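Side-chain contacts in nucleoporin 53 (Pichia guilliermondii, PDB 3P3D), which probably serves as a structural constituent of the nuclear pore and may bind phospholipid and nucleic acid, seen here as its RNA-recognition-motif (RRM) domain: residues Ala25-Phe30 against Leu91-Tyr96; Asn62-Ile67 against Asp99-Leu104; Ile67-Pro72 against Val76-Glu81. All coordinates share one frame; numbering follows the deposited sequence.

Overall arrangement
All three contacts lie around the antiparallel sheet of one RRM domain. Contacts 1 and 3 have centres about 7 Å apart, where helices 20-27 and 72-79 pack over one face of the sheet. Contact 2 lies on the other face, under the C-terminal helix 98-104, its centre about 13 Å from contact 1's and about 16 Å from contact 3's. Along the chain, contact 3 is nested within the loops closed by both others, while contacts 1 and 2 alternate. Contacts 2 and 3 share I67 on strand 64-68; a short link joins strand 89-95 of contact 1 to helix 98-104. That helix thus rests on part of the face that canonical RRMs commonly use for RNA.

Contact 1 (Ala25-Phe30 against Leu91-Tyr96); sequences AYFQEF and LGVIPY
The F27 ring meets L91 at its edge, where CE1 lies 3.7 Å from L91 CD1 near the ring plane. One face of the same ring carries its helix neighbour Y26, whose CE2 sits 4.2 Å above the plane and is displaced toward the rim; F27 CE1 in turn lies in plane at the edge of the Y26 ring. V93 arrives obliquely, with CG2 3.6 Å from F27 CZ and 3.8 Å from F27 CE2. The far end of the phenyl group thus meets two branched side chains. F27 and L91 come from opposite directions, and L91 is stretched to make the touch: CD1 is anti to CA (chi2 -170°), which carries this methyl to the phenyl rim. In V93, CG1 is anti to the backbone N (chi1 -171°), which leaves CG2 as the branch that meets the ring. All of this is apolar packing, and the three residues are buried. I10 and V12 of strand 9-13 and A78 of helix 72-79 also touch F27, so the ring reaches into the common core of helices and sheet. Losing the F27 ring to an alanine here would probably leave L91 CD1 and V93 CG2 without their shared partner and open a gap between helix and strand. Nearby polar bonds also hold this region: Y26 OH to E81 OE1 and, just past the helix, F30 O to S74 OG. L91, at the break in strand 89-95, and V93, two residues on, both point toward helix 20-27. This is the RRM pattern, in which the first helix lays its apolar face across the sheet and reaches the central strands and the last long one.

Contact 2 (Asn62-Ile67 against Asp99-Leu104); sequences NSWTKI and DAVERL
CH-pi packing sets the W64-L104 contact: L104 CD1 stands over one face of the indole, 4.0 Å from the centroid of the six-membered ring and 16° off its normal. L104 CB keeps close to the same indole, 3.9 Å from W64 CZ2. The leucine thus lies across the ring with its CB and one methyl, CD1 being carried outward by a roughly anti chi2 (156°).

Apolar contact with V101 adds a second point of support. V101 CG2 comes in obliquely to 3.3 Å from W64 CH2, a tight approach, and the two side chains cross at about a right angle. V101 and L104 are three residues apart, so consecutive turns of helix 98-104 grip one tryptophan. W64 CB points toward the helix, and its CG takes the crowded position between the backbone N and the carbonyl carbon (chi1 73°). L11 and F13 of strand 9-13 touch the indole as well.

Charged interactions lie within the helix or beside it. R103 NH1 forms a salt bridge with D99 OD1 at 3.2 Å, reaching the syn lone pair of the carboxylate nearly in the guanidinium plane. K66, on the same strand as W64, makes a cation-pi contact with Y96.

A C-terminal helix laid over the sheet is a known elaboration of the RRM fold; here it covers part of the face that canonical RRMs commonly use for RNA.

Contact 3 (Ile67-Pro72 against Val76-Glu81); sequences ITYDNP and VDALLE
Y69 turns its ring toward A78 with CG anti to the carbonyl carbon (chi1 -64°), and the ring reaches from the end of strand 64-68 to the second helix. V76 has CG2 anti to its own carbonyl carbon and CG1 anti to its backbone N (chi1 167°), which sets CG2 against the first turn of that helix, 3.3 Å from P72 O.

A78 meets the phenol end of the tyrosine: its CB lies 3.6 Å from Y69 OH and 3.8 Å from Y69 CE2, an oblique approach to the ring. Both residues are buried, and the small methyl lets the helix backbone come close to the phenol. I67 CG2 lies over one face of the same ring, 3.9 Å above the plane and offset toward the rim. The hydroxyl also has a polar mate, donating a hydrogen bond to the main-chain O of F27 in the first helix. Y69 thus bridges the two helices and the strand; in RRM terms it stands where the third strand of the fold passes into the second helix, on the helix-covered side of the sheet. I10 of strand 9-13 touches both Y69 and A78 there.

The other half of the contact is the start of helix 72-79 itself. V76 N donates to P72 O at 3.0 Å, a straight (169°) helical i to i+4 bond in the first turn, and proline suits the position because it needs no N-H donor there. N71 takes the N-cap place just ahead: its side chain caps a backbone N in the first turn, and ND2 is hydrogen-bonded to S74 OG.

Contact 1 (Ala25-Phe30 against Leu91-Tyr96)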
loop_
_atom_site.group_PDB
_atom_site.type_symbol
_atom_site.label_atom_id
_atom_site.label_comp_id
_atom_site.label_asym_id
_atom_site.label_seq_id
_atom_site.Cartn_x
_atom_site.Cartn_y
_atom_site.Cartn_z
ATOM N N ALA A 25 6.050 -5.235 0.105
ATOM C CA ALA A 25 7.448 -5.226 0.498
ATOM C C ALA A 25 8.159 -3.976 0.007
ATOM O O ALA A 25 8.914 -3.331 0.744
ATOM C CB ALA A 25 8.140 -6.460 -0.033
ATOM N N TYR A 26 7.922 -3.630 -1.249
ATOM C CA TYR A 26 8.530 -2.438 -1.798
ATOM C C TYR A 26 8.098 -1.222 -0.974
ATOM O O TYR A 26 8.931 -0.387 -0.623
ATOM C CB TYR A 26 8.159 -2.298 -3.276
ATOM C CG TYR A 26 8.574 -0.998 -3.912
ATOM C CD1 TYR A 26 9.901 -0.767 -4.289
ATOM C CD2 TYR A 26 7.642 -0.011 -4.153
ATOM C CE1 TYR A 26 10.280 0.437 -4.889
ATOM C CE2 TYR A 26 7.997 1.180 -4.748
ATOM C CZ TYR A 26 9.302 1.400 -5.120
ATOM O OH TYR A 26 9.614 2.602 -5.707
ATOM N N PHE A 27 6.812 -1.136 -0.616
ATOM C CA PHE A 27 6.347 0.068 0.082
ATOM C C PHE A 27 6.853 0.231 1.528
ATOM O O PHE A 27 6.749 1.323 2.096
ATOM C CB PHE A 27 4.840 0.223 -0.029
ATOM C CG PHE A 27 4.433 0.845 -1.321
ATOM C CD1 PHE A 27 4.305 0.068 -2.463
ATOM C CD2 PHE A 27 4.263 2.206 -1.420
ATOM C CE1 PHE A 27 4.003 0.628 -3.673
ATOM C CE2 PHE A 27 3.965 2.777 -2.628
ATOM C CZ PHE A 27 3.827 1.987 -3.761
ATOM N N GLN A 28 7.444 -0.823 2.095
ATOM C CA GLN A 28 8.129 -0.696 3.372
ATOM C C GLN A 28 9.358 0.212 3.302
ATOM O O GLN A 28 9.789 0.766 4.304
ATOM C CB GLN A 28 8.520 -2.076 3.915
ATOM C CG GLN A 28 9.299 -2.030 5.221
ATOM C CD GLN A 28 9.488 -3.421 5.829
ATOM O OE1 GLN A 28 10.246 -4.233 5.307
ATOM N NE2 GLN A 28 8.803 -3.686 6.936
ATOM N N GLU A 29 9.903 0.389 2.117
ATOM C CA GLU A 29 11.031 1.296 1.928
ATOM C C GLU A 29 10.719 2.748 2.306
ATOM O O GLU A 29 11.637 3.538 2.483
ATOM C CB GLU A 29 11.497 1.251 0.467
ATOM C CG GLU A 29 12.139 -0.094 0.067
ATOM C CD GLU A 29 12.634 -0.126 -1.380
ATOM O OE1 GLU A 29 12.893 0.959 -1.976
ATOM O OE2 GLU A 29 12.750 -1.257 -1.912
ATOM N N PHE A 30 9.433 3.101 2.405
ATOM C CA PHE A 30 9.039 4.473 2.725
ATOM C C PHE A 30 8.818 4.716 4.214
ATOM O O PHE A 30 8.797 5.867 4.681
ATOM C CB PHE A 30 7.809 4.850 1.891
ATOM C CG PHE A 30 8.042 4.649 0.435
ATOM C CD1 PHE A 30 9.076 5.329 -0.189
ATOM C CD2 PHE A 30 7.310 3.725 -0.287
ATOM C CE1 PHE A 30 9.361 5.123 -1.520
ATOM C CE2 PHE A 30 7.586 3.503 -1.615
ATOM C CZ PHE A 30 8.629 4.197 -2.234
ATOM N N LEU A 91 2.038 1.204 -11.058
ATOM C CA LEU A 91 1.436 1.289 -9.737
ATOM C C LEU A 91 0.732 2.612 -9.535
ATOM O O LEU A 91 1.229 3.667 -9.934
ATOM C CB LEU A 91 2.472 1.122 -8.632
ATOM C CG LEU A 91 3.155 -0.235 -8.552
ATOM C CD1 LEU A 91 3.952 -0.321 -7.260
ATOM C CD2 LEU A 91 2.158 -1.367 -8.656
ATOM N N GLY A 92 -0.423 2.546 -8.894
ATOM C CA GLY A 92 -1.108 3.752 -8.414
ATOM C C GLY A 92 -0.958 3.933 -6.919
ATOM O O GLY A 92 -0.971 2.966 -6.155
ATOM N N VAL A 93 -0.789 5.175 -6.493
ATOM C CA VAL A 93 -0.738 5.483 -5.075
ATOM C C VAL A 93 -1.527 6.743 -4.867
ATOM O O VAL A 93 -1.285 7.743 -5.543
ATOM C CB VAL A 93 0.699 5.671 -4.529
ATOM C CG1 VAL A 93 0.689 5.771 -2.995
ATOM C CG2 VAL A 93 1.591 4.532 -4.948
ATOM N N ILE A 94 -2.492 6.681 -3.947
ATOM C CA ILE A 94 -3.283 7.864 -3.566
ATOM C C ILE A 94 -3.467 7.859 -2.070
ATOM O O ILE A 94 -3.360 6.798 -1.454
ATOM C CB ILE A 94 -4.698 7.913 -4.248
ATOM C CG1 ILE A 94 -5.501 6.629 -4.015
ATOM C CG2 ILE A 94 -4.581 8.150 -5.729
ATOM C CD1 ILE A 94 -6.988 6.793 -4.336
ATOM N N PRO A 95 -3.759 9.035 -1.480
ATOM C CA PRO A 95 -4.116 9.058 -0.079
ATOM C C PRO A 95 -5.350 8.191 0.169
ATOM O O PRO A 95 -6.299 8.224 -0.624
ATOM C CB PRO A 95 -4.452 10.523 0.157
ATOM C CG PRO A 95 -3.862 11.257 -0.995
ATOM C CD PRO A 95 -4.022 10.341 -2.107
ATOM N N TYR A 96 -5.329 7.415 1.243
ATOM C CA TYR A 96 -6.509 6.690 1.680
ATOM C C TYR A 96 -7.674 7.633 2.021
ATOM O O TYR A 96 -7.460 8.703 2.592
ATOM C CB TYR A 96 -6.167 5.862 2.918
ATOM C CG TYR A 96 -7.371 5.455 3.747
ATOM C CD1 TYR A 96 -8.125 4.347 3.400
ATOM C CD2 TYR A 96 -7.748 6.187 4.890
ATOM C CE1 TYR A 96 -9.217 3.964 4.146
ATOM C CE2 TYR A 96 -8.858 5.810 5.650
ATOM C CZ TYR A 96 -9.580 4.689 5.271
ATOM O OH TYR A 96 -10.674 4.271 5.997
#

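Contact 2 (Asn62-Ile67 against Asp99-Leu104)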
loop_
_atom_site.group_PDB
_atom_site.type_symbol
_atom_site.label_atom_id
_atom_site.label_comp_id
_atom_site.label_asym_id
_atom_site.label_seq_id
_atom_site.Cartn_x
_atom_site.Cartn_y
_atom_site.Cartn_z
ATOM N N ASN A 62 -8.707 -7.345 -4.573
ATOM C CA ASN A 62 -7.900 -7.750 -5.707
ATOM C C ASN A 62 -7.374 -6.484 -6.383
ATOM O O ASN A 62 -8.149 -5.572 -6.691
ATOM C CB ASN A 62 -8.693 -8.660 -6.667
ATOM C CG ASN A 62 -8.785 -10.110 -6.152
ATOM O OD1 ASN A 62 -8.142 -11.023 -6.696
ATOM N ND2 ASN A 62 -9.560 -10.316 -5.072
ATOM N N SER A 63 -6.051 -6.432 -6.561
ATOM C CA SER A 63 -5.346 -5.278 -7.125
ATOM C C SER A 63 -5.351 -3.979 -6.290
ATOM O O SER A 63 -5.126 -2.903 -6.834
ATOM C CB SER A 63 -5.838 -4.985 -8.552
ATOM O OG SER A 63 -5.553 -6.078 -9.405
ATOM N N TRP A 64 -5.577 -4.053 -4.987
ATOM C CA TRP A 64 -5.407 -2.852 -4.160
ATOM C C TRP A 64 -5.204 -3.176 -2.693
ATOM O O TRP A 64 -5.734 -4.155 -2.202
ATOM C CB TRP A 64 -6.579 -1.862 -4.338
ATOM C CG TRP A 64 -7.869 -2.277 -3.692
ATOM C CD1 TRP A 64 -8.890 -2.997 -4.267
ATOM C CD2 TRP A 64 -8.285 -1.995 -2.352
ATOM N NE1 TRP A 64 -9.905 -3.177 -3.364
ATOM C CE2 TRP A 64 -9.564 -2.573 -2.181
ATOM C CE3 TRP A 64 -7.705 -1.301 -1.278
ATOM C CZ2 TRP A 64 -10.271 -2.488 -0.973
ATOM C CZ3 TRP A 64 -8.406 -1.211 -0.085
ATOM C CH2 TRP A 64 -9.675 -1.802 0.060
ATOM N N THR A 65 -4.413 -2.361 -2.004
ATOM C CA THR A 65 -4.262 -2.504 -0.565
ATOM C C THR A 65 -4.188 -1.155 0.070
ATOM O O THR A 65 -3.651 -0.220 -0.496
ATOM C CB THR A 65 -2.949 -3.207 -0.133
ATOM O OG1 THR A 65 -2.669 -4.325 -0.980
ATOM C CG2 THR A 65 -3.071 -3.669 1.308
ATOM N N LYS A 66 -4.683 -1.072 1.283
ATOM C CA LYS A 66 -4.406 0.071 2.104
ATOM C C LYS A 66 -3.129 -0.252 2.814
ATOM O O LYS A 66 -2.878 -1.417 3.134
ATOM C CB LYS A 66 -5.551 0.296 3.068
ATOM C CG LYS A 66 -5.401 1.415 4.066
ATOM C CD LYS A 66 -6.656 1.378 4.964
ATOM C CE LYS A 66 -6.441 1.956 6.330
ATOM N NZ LYS A 66 -6.364 3.433 6.192
ATOM N N ILE A 67 -2.298 0.774 3.007
ATOM C CA ILE A 67 -1.049 0.656 3.767
ATOM C C ILE A 67 -0.992 1.849 4.700
ATOM O O ILE A 67 -1.234 2.953 4.282
ATOM C CB ILE A 67 0.188 0.735 2.837
ATOM C CG1 ILE A 67 0.168 -0.370 1.780
ATOM C CG2 ILE A 67 1.463 0.718 3.636
ATOM C CD1 ILE A 67 1.422 -0.338 0.894
ATOM N N ASP A 99 -14.308 6.854 1.950
ATOM C CA ASP A 99 -15.227 6.772 0.818
ATOM C C ASP A 99 -14.748 5.779 -0.251
ATOM O O ASP A 99 -15.519 4.924 -0.709
ATOM C CB ASP A 99 -15.431 8.172 0.220
ATOM C CG ASP A 99 -16.296 8.165 -1.046
ATOM O OD1 ASP A 99 -17.400 7.559 -1.014
ATOM O OD2 ASP A 99 -15.858 8.775 -2.066
ATOM N N ALA A 100 -13.465 5.873 -0.604
ATOM C CA ALA A 100 -12.876 5.054 -1.668
ATOM C C ALA A 100 -12.916 3.600 -1.278
ATOM O O ALA A 100 -13.376 2.762 -2.057
ATOM C CB ALA A 100 -11.446 5.488 -1.956
ATOM N N VAL A 101 -12.463 3.292 -0.066
ATOM C CA VAL A 101 -12.455 1.899 0.358
ATOM C C VAL A 101 -13.892 1.342 0.418
ATOM O O VAL A 101 -14.122 0.176 0.073
ATOM C CB VAL A 101 -11.738 1.688 1.698
ATOM C CG1 VAL A 101 -12.575 2.210 2.840
ATOM C CG2 VAL A 101 -11.494 0.235 1.927
ATOM N N GLU A 102 -14.848 2.184 0.828
ATOM C CA GLU A 102 -16.273 1.802 0.859
ATOM C C GLU A 102 -16.798 1.435 -0.537
ATOM O O GLU A 102 -17.432 0.395 -0.707
ATOM C CB GLU A 102 -17.143 2.924 1.474
ATOM N N ARG A 103 -16.529 2.287 -1.529
ATOM C CA ARG A 103 -16.951 2.010 -2.917
ATOM C C ARG A 103 -16.296 0.738 -3.494
ATOM O O ARG A 103 -16.884 0.078 -4.354
ATOM C CB ARG A 103 -16.643 3.180 -3.854
ATOM C CG ARG A 103 -17.021 4.560 -3.349
ATOM C CD ARG A 103 -17.057 5.577 -4.482
ATOM N NE ARG A 103 -18.385 5.588 -5.085
ATOM C CZ ARG A 103 -19.431 6.294 -4.634
ATOM N NH1 ARG A 103 -19.319 7.091 -3.567
ATOM N NH2 ARG A 103 -20.608 6.208 -5.262
ATOM N N LEU A 104 -15.088 0.405 -3.032
ATOM C CA LEU A 104 -14.374 -0.796 -3.491
ATOM C C LEU A 104 -14.942 -2.080 -2.885
ATOM O O LEU A 104 -14.884 -3.142 -3.513
ATOM C CB LEU A 104 -12.873 -0.679 -3.201
ATOM C CG LEU A 104 -12.186 0.432 -4.011
ATOM C CD1 LEU A 104 -10.902 0.919 -3.333
ATOM C CD2 LEU A 104 -11.921 -0.046 -5.434
#

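Contact 3 (Ile67-Pro72 against Val76-Glu81)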
loop_
_atom_site.group_PDB
_atom_site.type_symbol
_atom_site.label_atom_id
_atom_site.label_comp_id
_atom_site.label_asym_id
_atom_site.label_seq_id
_atom_site.Cartn_x
_atom_site.Cartn_y
_atom_site.Cartn_z
ATOM N N ILE A 67 -2.298 0.774 3.007
ATOM C CA ILE A 67 -1.049 0.656 3.767
ATOM C C ILE A 67 -0.992 1.849 4.700
ATOM O O ILE A 67 -1.234 2.953 4.282
ATOM C CB ILE A 67 0.188 0.735 2.837
ATOM C CG1 ILE A 67 0.168 -0.370 1.780
ATOM C CG2 ILE A 67 1.463 0.718 3.636
ATOM C CD1 ILE A 67 1.422 -0.338 0.894
ATOM N N THR A 68 -0.639 1.631 5.953
ATOM C CA THR A 68 -0.666 2.686 6.931
ATOM C C THR A 68 0.712 2.771 7.550
ATOM O O THR A 68 1.236 1.766 8.041
ATOM C CB THR A 68 -1.755 2.399 8.001
ATOM O OG1 THR A 68 -2.968 2.050 7.325
ATOM C CG2 THR A 68 -2.028 3.634 8.916
ATOM N N TYR A 69 1.287 3.976 7.519
ATOM C CA TYR A 69 2.577 4.272 8.120
ATOM C C TYR A 69 2.460 4.918 9.544
ATOM O O TYR A 69 1.361 5.174 9.988
ATOM C CB TYR A 69 3.329 5.218 7.174
ATOM C CG TYR A 69 3.648 4.610 5.829
ATOM C CD1 TYR A 69 4.719 3.729 5.676
ATOM C CD2 TYR A 69 2.884 4.917 4.699
ATOM C CE1 TYR A 69 5.022 3.175 4.434
ATOM C CE2 TYR A 69 3.195 4.381 3.459
ATOM C CZ TYR A 69 4.260 3.505 3.339
ATOM O OH TYR A 69 4.527 2.937 2.115
ATOM N N ASP A 70 3.596 5.154 10.227
ATOM C CA ASP A 70 3.681 5.835 11.564
ATOM C C ASP A 70 3.605 7.351 11.514
ATOM O O ASP A 70 3.502 7.994 12.590
ATOM C CB ASP A 70 5.066 5.681 12.214
ATOM C CG ASP A 70 5.456 4.283 12.460
ATOM O OD1 ASP A 70 6.649 4.064 12.833
ATOM O OD2 ASP A 70 4.574 3.410 12.286
ATOM N N ASN A 71 3.806 7.942 10.333
ATOM C CA ASN A 71 4.108 9.375 10.274
ATOM C C ASN A 71 3.714 10.000 8.954
ATOM O O ASN A 71 3.557 9.293 7.980
ATOM C CB ASN A 71 5.592 9.606 10.573
ATOM C CG ASN A 71 6.492 9.188 9.443
ATOM O OD1 ASN A 71 6.918 10.010 8.638
ATOM N ND2 ASN A 71 6.786 7.915 9.372
ATOM N N PRO A 72 3.505 11.320 8.922
ATOM C CA PRO A 72 3.087 11.946 7.664
ATOM C C PRO A 72 4.120 11.873 6.561
ATOM O O PRO A 72 3.756 11.716 5.395
ATOM C CB PRO A 72 2.837 13.415 8.046
ATOM C CG PRO A 72 2.558 13.396 9.474
ATOM C CD PRO A 72 3.296 12.211 10.071
ATOM N N VAL A 76 3.609 10.822 2.545
ATOM C CA VAL A 76 3.950 11.817 1.522
ATOM C C VAL A 76 4.947 11.209 0.528
ATOM O O VAL A 76 4.757 11.304 -0.668
ATOM C CB VAL A 76 4.539 13.096 2.193
ATOM C CG1 VAL A 76 5.186 13.993 1.193
ATOM C CG2 VAL A 76 3.462 13.843 2.931
ATOM N N ASP A 77 5.973 10.532 1.046
ATOM C CA ASP A 77 7.013 9.922 0.222
ATOM C C ASP A 77 6.501 8.745 -0.638
ATOM O O ASP A 77 6.884 8.596 -1.801
ATOM C CB ASP A 77 8.150 9.423 1.112
ATOM C CG ASP A 77 8.915 10.548 1.793
ATOM O OD1 ASP A 77 8.696 11.738 1.449
ATOM O OD2 ASP A 77 9.744 10.225 2.677
ATOM N N ALA A 78 5.675 7.895 -0.044
ATOM C CA ALA A 78 5.064 6.789 -0.775
ATOM C C ALA A 78 4.250 7.295 -1.947
ATOM O O ALA A 78 4.288 6.752 -3.011
ATOM C CB ALA A 78 4.196 5.975 0.152
ATOM N N LEU A 79 3.521 8.373 -1.719
ATOM C CA LEU A 79 2.635 8.967 -2.711
ATOM C C LEU A 79 3.362 9.367 -3.975
ATOM O O LEU A 79 2.772 9.386 -5.042
ATOM C CB LEU A 79 2.008 10.213 -2.120
ATOM C CG LEU A 79 0.546 10.473 -2.421
ATOM C CD1 LEU A 79 -0.314 9.270 -2.067
ATOM C CD2 LEU A 79 0.173 11.704 -1.591
ATOM N N LEU A 80 4.639 9.705 -3.836
ATOM C CA LEU A 80 5.475 10.054 -4.965
ATOM C C LEU A 80 5.689 8.890 -5.909
ATOM O O LEU A 80 6.110 9.102 -7.012
ATOM C CB LEU A 80 6.853 10.549 -4.497
ATOM C CG LEU A 80 6.966 11.769 -3.581
ATOM C CD1 LEU A 80 8.434 12.018 -3.216
ATOM C CD2 LEU A 80 6.369 12.984 -4.259
ATOM N N GLU A 81 5.427 7.661 -5.473
ATOM C CA GLU A 81 5.473 6.483 -6.361
ATOM C C GLU A 81 4.279 6.313 -7.292
ATOM O O GLU A 81 4.202 5.340 -8.012
ATOM C CB GLU A 81 5.625 5.212 -5.546
ATOM C CG GLU A 81 7.023 5.082 -4.944
ATOM C CD GLU A 81 8.108 5.231 -5.994
ATOM O OE1 GLU A 81 8.207 4.345 -6.866
ATOM O OE2 GLU A 81 8.823 6.254 -5.968
#